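Local coordinates for substrate-binding protein (Synechococcus sp., PDB 6WPN) that probably binds a sugar or oligosaccharide in the periplasm and hands it to a membrane transporter, at residues A[45-48]-A[49-53]; A[89-92]-A[93-96]; A[320-324]-A[325-329]. All coordinates share one frame; numbering follows the deposited sequence.

Interaction 1. Residues A[45-48]-A[49-53]; sequences MDDV and LGSWD
Met-45, present as selenomethionine, reaches across Leu-49 one helical turn further on, its terminal CE lying 3.6 Å from Leu-49 CD1 and 3.8 Å from Leu-49 CG. A chain bent at both chi2 and chi3 carries the methyl forward, over the next turn, to the leucine branch, and the two side chains meet at a slant. Leu-49 N also bonds to Met-45 O, so backbone and side chains pair over the same turn. Both residues press on Trp-63 of strand 61-66 and Leu-32 of strand 30-35, forming the inner side of helix 42-55. One turn later, Trp-52 N donates to Val-48 O at 2.8 Å; the indole continues the buried side, stacking on His-56, while its NE1 binds Ala-59 O. The other side is polar. Asp-47 O accepts twice from Ser-51, from N at 2.7 Å and from OG at 3.0 Å, the hydroxyl coming in 41° above the carbonyl plane. Ser-51 OG reaches that carbonyl because it sits beside its own backbone N (chi1 -60°). Asp-47 OD2 is 4.0 Å from Ser-51 OG and faces Arg-329 of helix 324-334 in an ion pair modelled too short to be exact. The helix is thus amphipathic: apolar side chains fasten it to the sheet and to helix 311-321, while the serine hydroxyl spends its proton on the backbone and the aspartate charge is probably balanced from a different helix.

Interaction 2. Residues A[89-92]-A[93-96]; sequences NLNP and PFAA
Asn-91 leans over Pro-93 and Phe-94 at the start of helix 92-99, and each of its side-chain atoms has a neighbour there. CB lies 4.0 Å from Pro-93 CD, and CG closes to 3.4 Å from the same ring carbon. CG stands between the backbone N and the carbonyl carbon (chi1 69°), which turns the amide back over the first helical turn. At the tip, ND2 rests 3.2 Å from Pro-93 CD, the amide crossing the proline at about a right angle. OD1 lies against Phe-94 CB and accepts from Phe-94 N at 3.2 Å with an N-H...O angle of 151°, the donor standing 49° out of the amide's carbonyl plane. Below this cap, Asn-91 O also accepts from Ala-95 N at 2.8 Å. Leu-90 splits its two methyls: Leu-90 CD2 lies 3.4 Å from Phe-94 CD1, at the ring edge, while Leu-90 CD1 packs on Ala-95 CB. Pro-93 also meets Val-388 and Lys-389 of helix 388-403. Strand 87-90 runs parallel to strand 30-35 and passes directly into the helix, a beta-alpha turn with an asparagine N-cap and a Leu-90/Ala-95 contact in the positions of a hydrophobic staple.

Interaction 3. Residues A[320-324]-A[325-329]; sequences FLTNG and TNQAR
Asn-323 and Asn-326 make the capping bond: Asn-323 OD1 accepts from Asn-326 N at 2.8 Å, close to straight. Chi1 of 67° folds the Asn-323 amide over the start of helix 324-334, where backbone bonds from Gln-327 N to Asn-323 O and from Ala-328 N to Gly-324 O take over. A second side-chain amide donates to the backbone of the preceding residues: Gln-327 NE2 binds Thr-322 O at 2.7 Å and nearly straight (172°); the oxygen lies in the glutamine's amide plane, though the donor stands above that of the carbonyl. Gln-327 OE1 takes Ser-339 N, so the amide is gripped at both ends and its rotation is fixed. Asn-326 ND2 points at Phe-320 O, but is modelled so close that the bond's length is doubtful. These bonds belong to a tight helix-to-helix junction, in which helix 311-321 ends, Thr-322 leaves the helical path and Asn-323 caps the next helix. The remaining contact is of an amide with an aromatic face: Asn-326 ND2 lies 3.4 Å above the centre of the Phe-320 ring, amide and ring planes 69° apart. Outside this turn, Thr-322 OG1 binds Tyr-119 OH and Asn-326 O binds Tyr-44 OH.

Interactions 1 and 3 form one neighbourhood, their centres 12 Å apart. Helix 42-55 lies against the helical junction at 320-329: Val-48 O is 3.4 Å from Phe-320 CE2, Val-48 CG2 is 3.5 Å from Asn-326 OD1, and Trp-52 CE3 is 3.7 Å from Phe-320 CB. A probable ion pair, Asp-47 with Arg-329, modelled too short, spans the same interface. Interaction 2 stands apart, about 24 Å from interaction 1 and 20 Å from interaction 3 between centres, and touches neither. It lies closer to the middle of the chain. A glycerol, probably from the crystallisation liquor, lies near Gly-324 in interaction 3, about 4 Å at the nearest atoms.

Interaction 1. Residues A[45-48]-A[49-53]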
loop_
_atom_site.group_PDB
_atom_site.type_symbol
_atom_site.label_atom_id
_atom_site.label_comp_id
_atom_site.label_asym_id
_atom_site.label_seq_id
_atom_site.Cartn_x
_atom_site.Cartn_y
_atom_site.Cartn_z
HETATM N N MSE A 45 -20.351 2.545 1.351
HETATM C CA MSE A 45 -20.549 1.847 2.611
HETATM C C MSE A 45 -21.989 1.979 3.099
HETATM O O MSE A 45 -22.540 1.046 3.677
HETATM C CB MSE A 45 -19.581 2.373 3.674
HETATM C CG MSE A 45 -18.109 2.138 3.358
HETATM SE SE MSE A 45 -17.604 0.247 3.305
HETATM C CE MSE A 45 -18.351 -0.310 5.005
ATOM N N ASP A 46 -22.601 3.138 2.849
ATOM C CA ASP A 46 -23.975 3.351 3.292
ATOM C C ASP A 46 -24.939 2.409 2.588
ATOM O O ASP A 46 -25.914 1.948 3.192
ATOM C CB ASP A 46 -24.388 4.807 3.063
ATOM C CG ASP A 46 -23.835 5.744 4.121
ATOM O OD1 ASP A 46 -23.155 5.258 5.053
ATOM O OD2 ASP A 46 -24.073 6.970 4.017
ATOM N N ASP A 47 -24.687 2.108 1.314
ATOM C CA ASP A 47 -25.573 1.213 0.577
ATOM C C ASP A 47 -25.310 -0.255 0.904
ATOM O O ASP A 47 -26.252 -1.012 1.164
ATOM C CB ASP A 47 -25.441 1.453 -0.926
ATOM C CG ASP A 47 -26.537 0.760 -1.718
ATOM O OD1 ASP A 47 -27.683 1.260 -1.707
ATOM O OD2 ASP A 47 -26.259 -0.290 -2.339
ATOM N N VAL A 48 -24.044 -0.685 0.857
ATOM C CA VAL A 48 -23.731 -2.103 1.043
ATOM C C VAL A 48 -24.096 -2.554 2.455
ATOM O O VAL A 48 -24.695 -3.620 2.650
ATOM C CB VAL A 48 -22.254 -2.393 0.705
ATOM C CG1 VAL A 48 -21.303 -1.597 1.588
ATOM C CG2 VAL A 48 -21.976 -3.883 0.824
ATOM N N LEU A 49 -23.717 -1.766 3.465
ATOM C CA LEU A 49 -24.115 -2.093 4.829
ATOM C C LEU A 49 -25.627 -2.011 4.982
ATOM O O LEU A 49 -26.228 -2.796 5.726
ATOM C CB LEU A 49 -23.416 -1.171 5.824
ATOM C CG LEU A 49 -21.889 -1.251 5.850
ATOM C CD1 LEU A 49 -21.349 -0.413 6.993
ATOM C CD2 LEU A 49 -21.400 -2.694 5.947
ATOM N N GLY A 50 -26.255 -1.046 4.304
ATOM C CA GLY A 50 -27.710 -1.013 4.261
ATOM C C GLY A 50 -28.292 -2.292 3.694
ATOM O O GLY A 50 -29.254 -2.845 4.231
ATOM N N SER A 51 -27.721 -2.773 2.585
ATOM C CA SER A 51 -28.143 -4.056 2.030
ATOM C C SER A 51 -27.935 -5.178 3.039
ATOM O O SER A 51 -28.807 -6.038 3.207
ATOM C CB SER A 51 -27.390 -4.350 0.735
ATOM O OG SER A 51 -27.634 -3.343 -0.231
ATOM N N TRP A 52 -26.788 -5.183 3.722
ATOM C CA TRP A 52 -26.554 -6.170 4.769
ATOM C C TRP A 52 -27.624 -6.091 5.852
ATOM O O TRP A 52 -28.161 -7.120 6.283
ATOM C CB TRP A 52 -25.167 -5.975 5.376
ATOM C CG TRP A 52 -24.984 -6.784 6.614
ATOM C CD1 TRP A 52 -25.239 -6.388 7.897
ATOM C CD2 TRP A 52 -24.549 -8.147 6.695
ATOM N NE1 TRP A 52 -24.972 -7.412 8.772
ATOM C CE2 TRP A 52 -24.548 -8.504 8.062
ATOM C CE3 TRP A 52 -24.151 -9.098 5.749
ATOM C CZ2 TRP A 52 -24.164 -9.767 8.504
ATOM C CZ3 TRP A 52 -23.769 -10.354 6.190
ATOM C CH2 TRP A 52 -23.778 -10.677 7.555
ATOM N N ASP A 53 -27.944 -4.874 6.305
ATOM C CA ASP A 53 -28.945 -4.705 7.355
ATOM C C ASP A 53 -30.307 -5.218 6.905
ATOM O O ASP A 53 -31.060 -5.784 7.707
ATOM C CB ASP A 53 -29.036 -3.234 7.769
ATOM C CG ASP A 53 -27.800 -2.748 8.512
ATOM O OD1 ASP A 53 -27.108 -3.575 9.139
ATOM O OD2 ASP A 53 -27.524 -1.531 8.469
#

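Interaction 2. Residues A[89-92]-A[93-96]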
loop_
_atom_site.group_PDB
_atom_site.type_symbol
_atom_site.label_atom_id
_atom_site.label_comp_id
_atom_site.label_asym_id
_atom_site.label_seq_id
_atom_site.Cartn_x
_atom_site.Cartn_y
_atom_site.Cartn_z
ATOM N N ASN A 89 -10.474 -4.504 9.463
ATOM C CA ASN A 89 -9.773 -4.329 8.199
ATOM C C ASN A 89 -8.273 -4.237 8.461
ATOM O O ASN A 89 -7.821 -3.348 9.191
ATOM C CB ASN A 89 -10.286 -3.077 7.489
ATOM C CG ASN A 89 -9.567 -2.802 6.199
ATOM O OD1 ASN A 89 -9.369 -1.648 5.834
ATOM N ND2 ASN A 89 -9.180 -3.856 5.492
ATOM N N LEU A 90 -7.507 -5.151 7.869
ATOM C CA LEU A 90 -6.078 -5.233 8.123
ATOM C C LEU A 90 -5.319 -5.293 6.805
ATOM O O LEU A 90 -5.903 -5.426 5.727
ATOM C CB LEU A 90 -5.731 -6.468 8.967
ATOM C CG LEU A 90 -6.369 -6.612 10.347
ATOM C CD1 LEU A 90 -5.802 -7.832 11.049
ATOM C CD2 LEU A 90 -6.158 -5.366 11.175
ATOM N N ASN A 91 -3.999 -5.198 6.912
ATOM C CA ASN A 91 -3.054 -5.419 5.831
ATOM C C ASN A 91 -2.065 -6.491 6.273
ATOM O O ASN A 91 -1.941 -6.767 7.473
ATOM C CB ASN A 91 -2.313 -4.128 5.444
ATOM C CG ASN A 91 -1.351 -3.658 6.506
ATOM O OD1 ASN A 91 -1.546 -3.903 7.691
ATOM N ND2 ASN A 91 -0.293 -2.977 6.080
ATOM N N PRO A 92 -1.376 -7.143 5.336
ATOM C CA PRO A 92 -0.523 -8.295 5.689
ATOM C C PRO A 92 0.449 -7.995 6.822
ATOM O O PRO A 92 0.594 -8.835 7.725
ATOM C CB PRO A 92 0.211 -8.620 4.371
ATOM C CG PRO A 92 -0.230 -7.571 3.369
ATOM C CD PRO A 92 -1.518 -7.012 3.878
ATOM N N PRO A 93 1.153 -6.849 6.827
ATOM C CA PRO A 93 2.074 -6.603 7.958
ATOM C C PRO A 93 1.387 -6.568 9.313
ATOM O O PRO A 93 1.799 -7.289 10.232
ATOM C CB PRO A 93 2.699 -5.248 7.606
ATOM C CG PRO A 93 2.597 -5.159 6.147
ATOM C CD PRO A 93 1.277 -5.775 5.823
ATOM N N PHE A 94 0.347 -5.746 9.468
ATOM C CA PHE A 94 -0.320 -5.648 10.763
ATOM C C PHE A 94 -1.039 -6.938 11.131
ATOM O O PHE A 94 -1.127 -7.278 12.316
ATOM C CB PHE A 94 -1.285 -4.466 10.781
ATOM C CG PHE A 94 -1.862 -4.187 12.136
ATOM C CD1 PHE A 94 -3.225 -4.042 12.306
ATOM C CD2 PHE A 94 -1.036 -4.077 13.244
ATOM C CE1 PHE A 94 -3.760 -3.788 13.557
ATOM C CE2 PHE A 94 -1.564 -3.829 14.497
ATOM C CZ PHE A 94 -2.929 -3.683 14.652
ATOM N N ALA A 95 -1.557 -7.666 10.140
ATOM C CA ALA A 95 -2.237 -8.924 10.429
ATOM C C ALA A 95 -1.278 -9.948 11.023
ATOM O O ALA A 95 -1.685 -10.770 11.851
ATOM C CB ALA A 95 -2.890 -9.473 9.162
ATOM N N ALA A 96 -0.010 -9.922 10.606
ATOM C CA ALA A 96 0.971 -10.859 11.142
ATOM C C ALA A 96 1.305 -10.547 12.596
ATOM O O ALA A 96 1.453 -11.464 13.413
ATOM C CB ALA A 96 2.236 -10.845 10.285
#

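Interaction 3. Residues A[320-324]-A[325-329]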
loop_
_atom_site.group_PDB
_atom_site.type_symbol
_atom_site.label_atom_id
_atom_site.label_comp_id
_atom_site.label_asym_id
_atom_site.label_seq_id
_atom_site.Cartn_x
_atom_site.Cartn_y
_atom_site.Cartn_z
ATOM N N PHE A 320 -19.877 -11.309 2.689
ATOM C CA PHE A 320 -20.792 -10.434 1.961
ATOM C C PHE A 320 -20.068 -9.217 1.402
ATOM O O PHE A 320 -20.304 -8.820 0.255
ATOM C CB PHE A 320 -21.948 -10.005 2.867
ATOM C CG PHE A 320 -22.930 -9.074 2.206
ATOM C CD1 PHE A 320 -23.897 -9.561 1.340
ATOM C CD2 PHE A 320 -22.900 -7.712 2.469
ATOM C CE1 PHE A 320 -24.806 -8.707 0.739
ATOM C CE2 PHE A 320 -23.807 -6.854 1.872
ATOM C CZ PHE A 320 -24.760 -7.352 1.004
ATOM N N LEU A 321 -19.192 -8.605 2.201
ATOM C CA LEU A 321 -18.468 -7.429 1.733
ATOM C C LEU A 321 -17.517 -7.771 0.598
ATOM O O LEU A 321 -17.181 -6.899 -0.211
ATOM C CB LEU A 321 -17.693 -6.794 2.887
ATOM C CG LEU A 321 -18.508 -6.034 3.934
ATOM C CD1 LEU A 321 -17.640 -5.684 5.135
ATOM C CD2 LEU A 321 -19.130 -4.782 3.331
ATOM N N THR A 322 -17.077 -9.023 0.520
ATOM C CA THR A 322 -16.078 -9.439 -0.452
ATOM C C THR A 322 -16.643 -10.368 -1.521
ATOM O O THR A 322 -15.876 -11.065 -2.192
ATOM C CB THR A 322 -14.906 -10.110 0.263
ATOM O OG1 THR A 322 -15.371 -11.291 0.928
ATOM C CG2 THR A 322 -14.301 -9.166 1.290
ATOM N N ASN A 323 -17.959 -10.381 -1.723
ATOM C CA ASN A 323 -18.507 -11.239 -2.763
ATOM C C ASN A 323 -18.300 -10.584 -4.127
ATOM O O ASN A 323 -17.684 -9.520 -4.245
ATOM C CB ASN A 323 -19.985 -11.541 -2.502
ATOM C CG ASN A 323 -20.881 -10.314 -2.616
ATOM O OD1 ASN A 323 -20.448 -9.233 -3.017
ATOM N ND2 ASN A 323 -22.146 -10.485 -2.261
ATOM N N GLY A 324 -18.847 -11.212 -5.170
ATOM C CA GLY A 324 -18.635 -10.710 -6.521
ATOM C C GLY A 324 -19.261 -9.345 -6.735
ATOM O O GLY A 324 -18.625 -8.429 -7.263
ATOM N N THR A 325 -20.525 -9.193 -6.332
ATOM C CA THR A 325 -21.267 -7.976 -6.638
ATOM C C THR A 325 -20.696 -6.781 -5.888
ATOM O O THR A 325 -20.497 -5.707 -6.469
ATOM C CB THR A 325 -22.741 -8.156 -6.279
ATOM O OG1 THR A 325 -23.285 -9.261 -7.010
ATOM C CG2 THR A 325 -23.526 -6.889 -6.599
ATOM N N ASN A 326 -20.434 -6.943 -4.589
ATOM C CA ASN A 326 -19.954 -5.816 -3.797
ATOM C C ASN A 326 -18.525 -5.434 -4.171
ATOM O O ASN A 326 -18.188 -4.245 -4.210
ATOM C CB ASN A 326 -20.061 -6.134 -2.304
ATOM C CG ASN A 326 -21.505 -6.276 -1.836
ATOM O OD1 ASN A 326 -22.387 -5.537 -2.276
ATOM N ND2 ASN A 326 -21.747 -7.213 -0.923
ATOM N N GLN A 327 -17.669 -6.420 -4.450
ATOM C CA GLN A 327 -16.295 -6.097 -4.819
ATOM C C GLN A 327 -16.231 -5.417 -6.180
ATOM O O GLN A 327 -15.454 -4.475 -6.371
ATOM C CB GLN A 327 -15.431 -7.358 -4.803
ATOM C CG GLN A 327 -14.956 -7.747 -3.414
ATOM C CD GLN A 327 -13.634 -8.483 -3.435
ATOM O OE1 GLN A 327 -12.617 -7.930 -3.850
ATOM N NE2 GLN A 327 -13.640 -9.737 -2.988
ATOM N N ALA A 328 -17.050 -5.868 -7.133
ATOM C CA ALA A 328 -17.097 -5.208 -8.433
ATOM C C ALA A 328 -17.555 -3.764 -8.288
ATOM O O ALA A 328 -16.956 -2.848 -8.863
ATOM C CB ALA A 328 -18.016 -5.978 -9.384
ATOM N N ARG A 329 -18.613 -3.544 -7.504
ATOM C CA ARG A 329 -19.121 -2.195 -7.294
ATOM C C ARG A 329 -18.086 -1.311 -6.608
ATOM O O ARG A 329 -17.931 -0.137 -6.964
ATOM C CB ARG A 329 -20.408 -2.252 -6.474
ATOM C CG ARG A 329 -21.056 -0.903 -6.240
ATOM C CD ARG A 329 -22.398 -1.054 -5.548
ATOM N NE ARG A 329 -22.928 0.241 -5.134
ATOM C CZ ARG A 329 -23.931 0.400 -4.277
ATOM N NH1 ARG A 329 -24.341 1.619 -3.956
ATOM N NH2 ARG A 329 -24.522 -0.660 -3.740
#